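Putative glycosyltransferase (GalT1) (Streptococcus parasanguinis FW213, PDB 5HEA) probably transfers sugar residues from nucleotide-activated donors onto an acceptor, this chain being the C-terminal part, with a GT-A-type glycosyltransferase domain. Local coordinates at residues 22-35 and 91-103. Numbering follows the deposited sequence.
Sequences RCLDSLLRQTYKNF and VDSDDFVEEFYLE
Gln30 plugs into the turn that starts helix 101-110, and this one side chain illustrates how a GT-A glycosyltransferase domain, with its Rossmann-like sheet, can fasten its first helix to the loop leaving strand 87-90. That loop carries Asp-Ser-Asp, consistent with the family's DXD motif. The amide of Gln30 works at both ends: NE2 gives one hydrogen to Glu98 O, 2.9 Å away and nearly straight at 174°, and the other back to Ser26 O in the last turn of helix 20-28, which ends two residues before Gln30; both acceptors lie in the amide plane, fixing its rotation. OE1 takes the backbone N-H of Leu102 at 2.9 Å, tilted from the carbonyl plane, and a hydrogen from water 3, which both segments bind. A bend at chi2 (-53°) folds the chain back to that position. On Glu98 O, Gln30 NE2 and Tyr101 N arrive from opposite faces.

Packing is dense on the buried side. Leu27 CD2 lies against Val91 CG2 and, at 4.0 Å, Val97 CG2, while Cys23 SG rests on Val91 CG1; Leu102 CD2 meets Phe35 CD2 and also packs on Ile9 of strand 7-13. Ser26 OG, donating to Cys23 O, accepts a hydrogen bond from Val97 N (3.3 Å).

The solvent side is looser. Arg22 lays CD over the Phe96 ring, with only a weak bond from NH2 to Asp94 O; its salt bridge goes to Glu126, and water 1 links NE to Asp95 O. Arg29 O touches Glu99 CB at 3.5 Å, but the charged ends stay apart, Arg29 NE to Glu99 OE1 5.7 Å. One margin is gripped firmly: Glu103, also salt-bridged to Arg107, receives the hydroxyl of Thr31, OG1 standing 2.5 Å from OE1, on the anti side and 30° out of the carboxylate plane.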
loop_
_atom_site.group_PDB
_atom_site.type_symbol
_atom_site.label_atom_id
_atom_site.label_comp_id
_atom_site.label_asym_id
_atom_site.label_seq_id
_atom_site.Cartn_x
_atom_site.Cartn_y
_atom_site.Cartn_z
ATOM N N ARG A 22 36.004 8.938 -14.334
ATOM C CA ARG A 22 37.247 8.281 -13.951
ATOM C C ARG A 22 37.191 6.778 -14.265
ATOM O O ARG A 22 38.135 6.220 -14.834
ATOM C CB ARG A 22 37.546 8.516 -12.469
ATOM C CG ARG A 22 38.887 7.956 -12.021
ATOM C CD ARG A 22 39.077 8.170 -10.535
ATOM N NE ARG A 22 38.035 7.497 -9.761
ATOM C CZ ARG A 22 37.815 7.709 -8.470
ATOM N NH1 ARG A 22 38.558 8.584 -7.800
ATOM N NH2 ARG A 22 36.859 7.049 -7.845
ATOM N N CYS A 23 36.075 6.139 -13.930
ATOM C CA CYS A 23 35.908 4.716 -14.231
ATOM C C CYS A 23 36.026 4.454 -15.730
ATOM O O CYS A 23 36.859 3.661 -16.173
ATOM C CB CYS A 23 34.562 4.209 -13.710
ATOM S SG CYS A 23 34.229 2.470 -14.146
ATOM N N LEU A 24 35.204 5.148 -16.513
ATOM C CA LEU A 24 35.157 4.931 -17.951
ATOM C C LEU A 24 36.477 5.281 -18.666
ATOM O O LEU A 24 36.875 4.580 -19.595
ATOM C CB LEU A 24 33.970 5.680 -18.567
ATOM C CG LEU A 24 32.584 5.200 -18.089
ATOM C CD1 LEU A 24 31.463 5.960 -18.778
ATOM C CD2 LEU A 24 32.415 3.704 -18.294
ATOM N N ASP A 25 37.140 6.361 -18.250
ATOM C CA ASP A 25 38.448 6.717 -18.814
ATOM C C ASP A 25 39.442 5.566 -18.604
ATOM O O ASP A 25 40.182 5.196 -19.520
ATOM C CB ASP A 25 39.013 8.020 -18.195
ATOM C CG ASP A 25 38.247 9.288 -18.627
ATOM O OD1 ASP A 25 37.535 9.274 -19.661
ATOM O OD2 ASP A 25 38.375 10.319 -17.922
ATOM N N SER A 26 39.451 4.987 -17.404
ATOM C CA SER A 26 40.386 3.889 -17.112
ATOM C C SER A 26 40.097 2.623 -17.936
ATOM O O SER A 26 41.019 1.882 -18.276
ATOM C CB SER A 26 40.439 3.578 -15.611
ATOM O OG SER A 26 39.319 2.817 -15.202
ATOM N N LEU A 27 38.833 2.393 -18.287
ATOM C CA LEU A 27 38.467 1.236 -19.112
ATOM C C LEU A 27 38.796 1.397 -20.596
ATOM O O LEU A 27 39.287 0.468 -21.239
ATOM C CB LEU A 27 36.970 0.908 -18.970
ATOM C CG LEU A 27 36.488 0.444 -17.597
ATOM C CD1 LEU A 27 34.959 0.238 -17.592
ATOM C CD2 LEU A 27 37.189 -0.834 -17.225
ATOM N N LEU A 28 38.495 2.563 -21.151
ATOM C CA LEU A 28 38.814 2.825 -22.550
ATOM C C LEU A 28 40.325 2.806 -22.826
ATOM O O LEU A 28 40.742 2.566 -23.957
ATOM C CB LEU A 28 38.195 4.145 -22.997
ATOM C CG LEU A 28 36.664 4.144 -23.019
ATOM C CD1 LEU A 28 36.123 5.487 -23.515
ATOM C CD2 LEU A 28 36.149 2.997 -23.882
ATOM N N ARG A 29 41.134 3.041 -21.793
ATOM C CA ARG A 29 42.590 2.943 -21.912
ATOM C C ARG A 29 43.145 1.523 -21.770
ATOM O O ARG A 29 44.349 1.357 -21.581
ATOM C CB ARG A 29 43.276 3.821 -20.862
ATOM C CG ARG A 29 43.154 5.318 -21.109
ATOM C CD ARG A 29 44.025 6.090 -20.131
ATOM N NE ARG A 29 43.811 5.672 -18.744
ATOM C CZ ARG A 29 43.177 6.403 -17.826
ATOM N NH1 ARG A 29 42.699 7.603 -18.141
ATOM N NH2 ARG A 29 43.031 5.940 -16.590
ATOM N N GLN A 30 42.291 0.504 -21.848
ATOM C CA GLN A 30 42.766 -0.872 -21.680
ATOM C C GLN A 30 43.677 -1.297 -22.823
ATOM O O GLN A 30 43.376 -1.044 -23.988
ATOM C CB GLN A 30 41.600 -1.858 -21.556
ATOM C CG GLN A 30 40.939 -1.840 -20.204
ATOM C CD GLN A 30 41.936 -2.034 -19.084
ATOM O OE1 GLN A 30 42.535 -3.109 -18.947
ATOM N NE2 GLN A 30 42.134 -0.994 -18.281
ATOM N N THR A 31 44.782 -1.955 -22.479
ATOM C CA THR A 31 45.691 -2.518 -23.477
ATOM C C THR A 31 45.035 -3.669 -24.240
ATOM O O THR A 31 45.382 -3.939 -25.392
ATOM C CB THR A 31 47.012 -3.005 -22.833
ATOM O OG1 THR A 31 46.730 -4.009 -21.856
ATOM C CG2 THR A 31 47.720 -1.861 -22.149
ATOM N N TYR A 32 44.100 -4.359 -23.587
ATOM C CA TYR A 32 43.288 -5.365 -24.262
ATOM C C TYR A 32 42.139 -4.647 -24.952
ATOM O O TYR A 32 41.280 -4.057 -24.297
ATOM C CB TYR A 32 42.747 -6.390 -23.265
ATOM C CG TYR A 32 42.128 -7.616 -23.911
ATOM C CD1 TYR A 32 40.810 -7.606 -24.344
ATOM C CD2 TYR A 32 42.868 -8.779 -24.088
ATOM C CE1 TYR A 32 40.240 -8.720 -24.930
ATOM C CE2 TYR A 32 42.310 -9.900 -24.675
ATOM C CZ TYR A 32 40.993 -9.864 -25.086
ATOM O OH TYR A 32 40.431 -10.968 -25.662
ATOM N N LYS A 33 42.120 -4.700 -26.275
ATOM C CA LYS A 33 41.240 -3.831 -27.050
ATOM C C LYS A 33 39.857 -4.420 -27.319
ATOM O O LYS A 33 38.880 -3.683 -27.455
ATOM C CB LYS A 33 41.904 -3.464 -28.383
ATOM C CG LYS A 33 43.268 -2.798 -28.243
ATOM C CD LYS A 33 43.134 -1.443 -27.596
ATOM C CE LYS A 33 44.488 -0.786 -27.406
ATOM N NZ LYS A 33 44.337 0.614 -26.907
ATOM N N ASN A 34 39.774 -5.742 -27.409
ATOM C CA ASN A 34 38.537 -6.367 -27.859
ATOM C C ASN A 34 37.513 -6.583 -26.740
ATOM O O ASN A 34 37.292 -7.705 -26.284
ATOM C CB ASN A 34 38.820 -7.679 -28.596
ATOM C CG ASN A 34 37.605 -8.186 -29.347
ATOM O OD1 ASN A 34 36.621 -7.461 -29.504
ATOM N ND2 ASN A 34 37.659 -9.429 -29.807
ATOM N N PHE A 35 36.898 -5.495 -26.300
ATOM C CA PHE A 35 35.882 -5.588 -25.268
ATOM C C PHE A 35 34.630 -4.823 -25.664
ATOM O O PHE A 35 34.650 -4.007 -26.585
ATOM C CB PHE A 35 36.403 -5.063 -23.923
ATOM C CG PHE A 35 36.914 -3.645 -23.977
ATOM C CD1 PHE A 35 36.037 -2.571 -23.987
ATOM C CD2 PHE A 35 38.269 -3.391 -24.023
ATOM C CE1 PHE A 35 36.506 -1.272 -24.046
ATOM C CE2 PHE A 35 38.751 -2.099 -24.076
ATOM C CZ PHE A 35 37.870 -1.034 -24.084
ATOM N N VAL A 91 32.803 -4.411 -13.389
ATOM C CA VAL A 91 33.542 -3.269 -12.847
ATOM C C VAL A 91 32.516 -2.335 -12.201
ATOM O O VAL A 91 31.509 -1.997 -12.822
ATOM C CB VAL A 91 34.314 -2.494 -13.946
ATOM C CG1 VAL A 91 34.902 -1.196 -13.383
ATOM C CG2 VAL A 91 35.422 -3.345 -14.529
ATOM N N ASP A 92 32.740 -1.945 -10.952
ATOM C CA ASP A 92 31.852 -0.985 -10.299
ATOM C C ASP A 92 32.197 0.429 -10.745
ATOM O O ASP A 92 33.360 0.768 -10.895
ATOM C CB ASP A 92 31.928 -1.099 -8.781
ATOM C CG ASP A 92 31.230 -2.345 -8.266
ATOM O OD1 ASP A 92 30.399 -2.929 -9.017
ATOM O OD2 ASP A 92 31.508 -2.739 -7.114
ATOM N N SER A 93 31.175 1.252 -10.950
ATOM C CA SER A 93 31.391 2.548 -11.586
ATOM C C SER A 93 32.011 3.585 -10.635
ATOM O O SER A 93 32.391 4.672 -11.072
ATOM C CB SER A 93 30.089 3.040 -12.232
ATOM O OG SER A 93 28.986 2.833 -11.374
ATOM N N ASP A 94 32.121 3.224 -9.351
ATOM C CA ASP A 94 32.844 3.995 -8.324
ATOM C C ASP A 94 34.358 3.805 -8.377
ATOM O O ASP A 94 35.111 4.549 -7.738
ATOM C CB ASP A 94 32.453 3.491 -6.937
ATOM C CG ASP A 94 31.099 3.945 -6.516
ATOM O OD1 ASP A 94 30.687 5.034 -6.951
ATOM O OD2 ASP A 94 30.451 3.219 -5.738
ATOM N N ASP A 95 34.791 2.782 -9.102
ATOM C CA ASP A 95 36.174 2.307 -9.057
ATOM C C ASP A 95 36.933 2.583 -10.349
ATOM O O ASP A 95 36.375 3.155 -11.281
ATOM C CB ASP A 95 36.179 0.803 -8.761
ATOM C CG ASP A 95 35.502 0.468 -7.439
ATOM O OD1 ASP A 95 35.558 1.315 -6.515
ATOM O OD2 ASP A 95 34.920 -0.642 -7.317
ATOM N N PHE A 96 38.209 2.191 -10.396
ATOM C CA PHE A 96 39.010 2.335 -11.611
ATOM C C PHE A 96 40.149 1.324 -11.637
ATOM O O PHE A 96 40.444 0.681 -10.629
ATOM C CB PHE A 96 39.531 3.772 -11.786
ATOM C CG PHE A 96 40.338 4.273 -10.620
ATOM C CD1 PHE A 96 39.707 4.729 -9.470
ATOM C CD2 PHE A 96 41.728 4.290 -10.675
ATOM C CE1 PHE A 96 40.440 5.189 -8.395
ATOM C CE2 PHE A 96 42.482 4.760 -9.601
ATOM C CZ PHE A 96 41.841 5.211 -8.458
ATOM N N VAL A 97 40.771 1.164 -12.799
ATOM C CA VAL A 97 41.746 0.097 -12.990
ATOM C C VAL A 97 43.008 0.553 -13.724
ATOM O O VAL A 97 43.017 1.594 -14.394
ATOM C CB VAL A 97 41.122 -1.090 -13.778
ATOM C CG1 VAL A 97 39.949 -1.692 -13.017
ATOM C CG2 VAL A 97 40.654 -0.621 -15.146
ATOM N N GLU A 98 44.066 -0.250 -13.602
ATOM C CA GLU A 98 45.295 -0.055 -14.367
ATOM C C GLU A 98 45.012 -0.312 -15.834
ATOM O O GLU A 98 44.042 -0.983 -16.162
ATOM C CB GLU A 98 46.375 -1.038 -13.903
ATOM C CG GLU A 98 46.898 -0.787 -12.510
ATOM C CD GLU A 98 47.835 0.398 -12.456
ATOM O OE1 GLU A 98 48.237 0.889 -13.533
ATOM O OE2 GLU A 98 48.167 0.840 -11.336
ATOM N N GLU A 99 45.868 0.196 -16.718
ATOM C CA GLU A 99 45.661 0.026 -18.157
ATOM C C GLU A 99 45.889 -1.410 -18.630
ATOM O O GLU A 99 45.416 -1.790 -19.709
ATOM C CB GLU A 99 46.554 0.982 -18.951
ATOM C CG GLU A 99 47.998 0.530 -19.029
ATOM C CD GLU A 99 48.865 1.486 -19.828
ATOM O OE1 GLU A 99 48.503 2.680 -19.908
ATOM O OE2 GLU A 99 49.899 1.038 -20.373
ATOM N N PHE A 100 46.609 -2.198 -17.829
ATOM C CA PHE A 100 46.904 -3.598 -18.163
ATOM C C PHE A 100 46.006 -4.597 -17.425
ATOM O O PHE A 100 46.236 -5.808 -17.460
ATOM C CB PHE A 100 48.376 -3.911 -17.870
ATOM C CG PHE A 100 48.819 -3.509 -16.495
ATOM C CD1 PHE A 100 48.464 -4.260 -15.384
ATOM C CD2 PHE A 100 49.603 -2.378 -16.312
ATOM C CE1 PHE A 100 48.876 -3.891 -14.113
ATOM C CE2 PHE A 100 50.015 -2.003 -15.037
ATOM C CZ PHE A 100 49.650 -2.763 -13.940
ATOM N N TYR A 101 44.986 -4.080 -16.756
ATOM C CA TYR A 101 44.068 -4.894 -15.949
ATOM C C TYR A 101 43.459 -6.077 -16.699
ATOM O O TYR A 101 43.607 -7.237 -16.295
ATOM C CB TYR A 101 42.948 -3.991 -15.422
ATOM C CG TYR A 101 41.815 -4.700 -14.707
ATOM C CD1 TYR A 101 41.993 -5.208 -13.428
ATOM C CD2 TYR A 101 40.557 -4.802 -15.289
ATOM C CE1 TYR A 101 40.956 -5.831 -12.752
ATOM C CE2 TYR A 101 39.506 -5.426 -14.623
ATOM C CZ TYR A 101 39.721 -5.934 -13.354
ATOM O OH TYR A 101 38.711 -6.550 -12.674
ATOM N N LEU A 102 42.774 -5.777 -17.793
ATOM C CA LEU A 102 42.067 -6.787 -18.569
ATOM C C LEU A 102 43.032 -7.791 -19.204
ATOM O O LEU A 102 42.806 -9.011 -19.171
ATOM C CB LEU A 102 41.259 -6.093 -19.663
ATOM C CG LEU A 102 39.840 -6.567 -19.962
ATOM C CD1 LEU A 102 39.093 -6.929 -18.679
ATOM C CD2 LEU A 102 39.111 -5.467 -20.725
ATOM N N GLU A 103 44.088 -7.263 -19.808
ATOM C CA GLU A 103 45.116 -8.085 -20.441
ATOM C C GLU A 103 45.698 -9.133 -19.481
ATOM O O GLU A 103 45.817 -10.307 -19.830
ATOM C CB GLU A 103 46.230 -7.187 -21.003
ATOM C CG GLU A 103 47.302 -7.941 -21.780
ATOM C CD GLU A 103 48.457 -7.049 -22.213
ATOM O OE1 GLU A 103 48.462 -5.841 -21.873
ATOM O OE2 GLU A 103 49.368 -7.562 -22.896
HETATM O O HOH W 1 35.853 5.799 -10.610
HETATM O O HOH W 2 43.328 2.370 -17.173
HETATM O O HOH W 3 44.213 -4.517 -20.661
#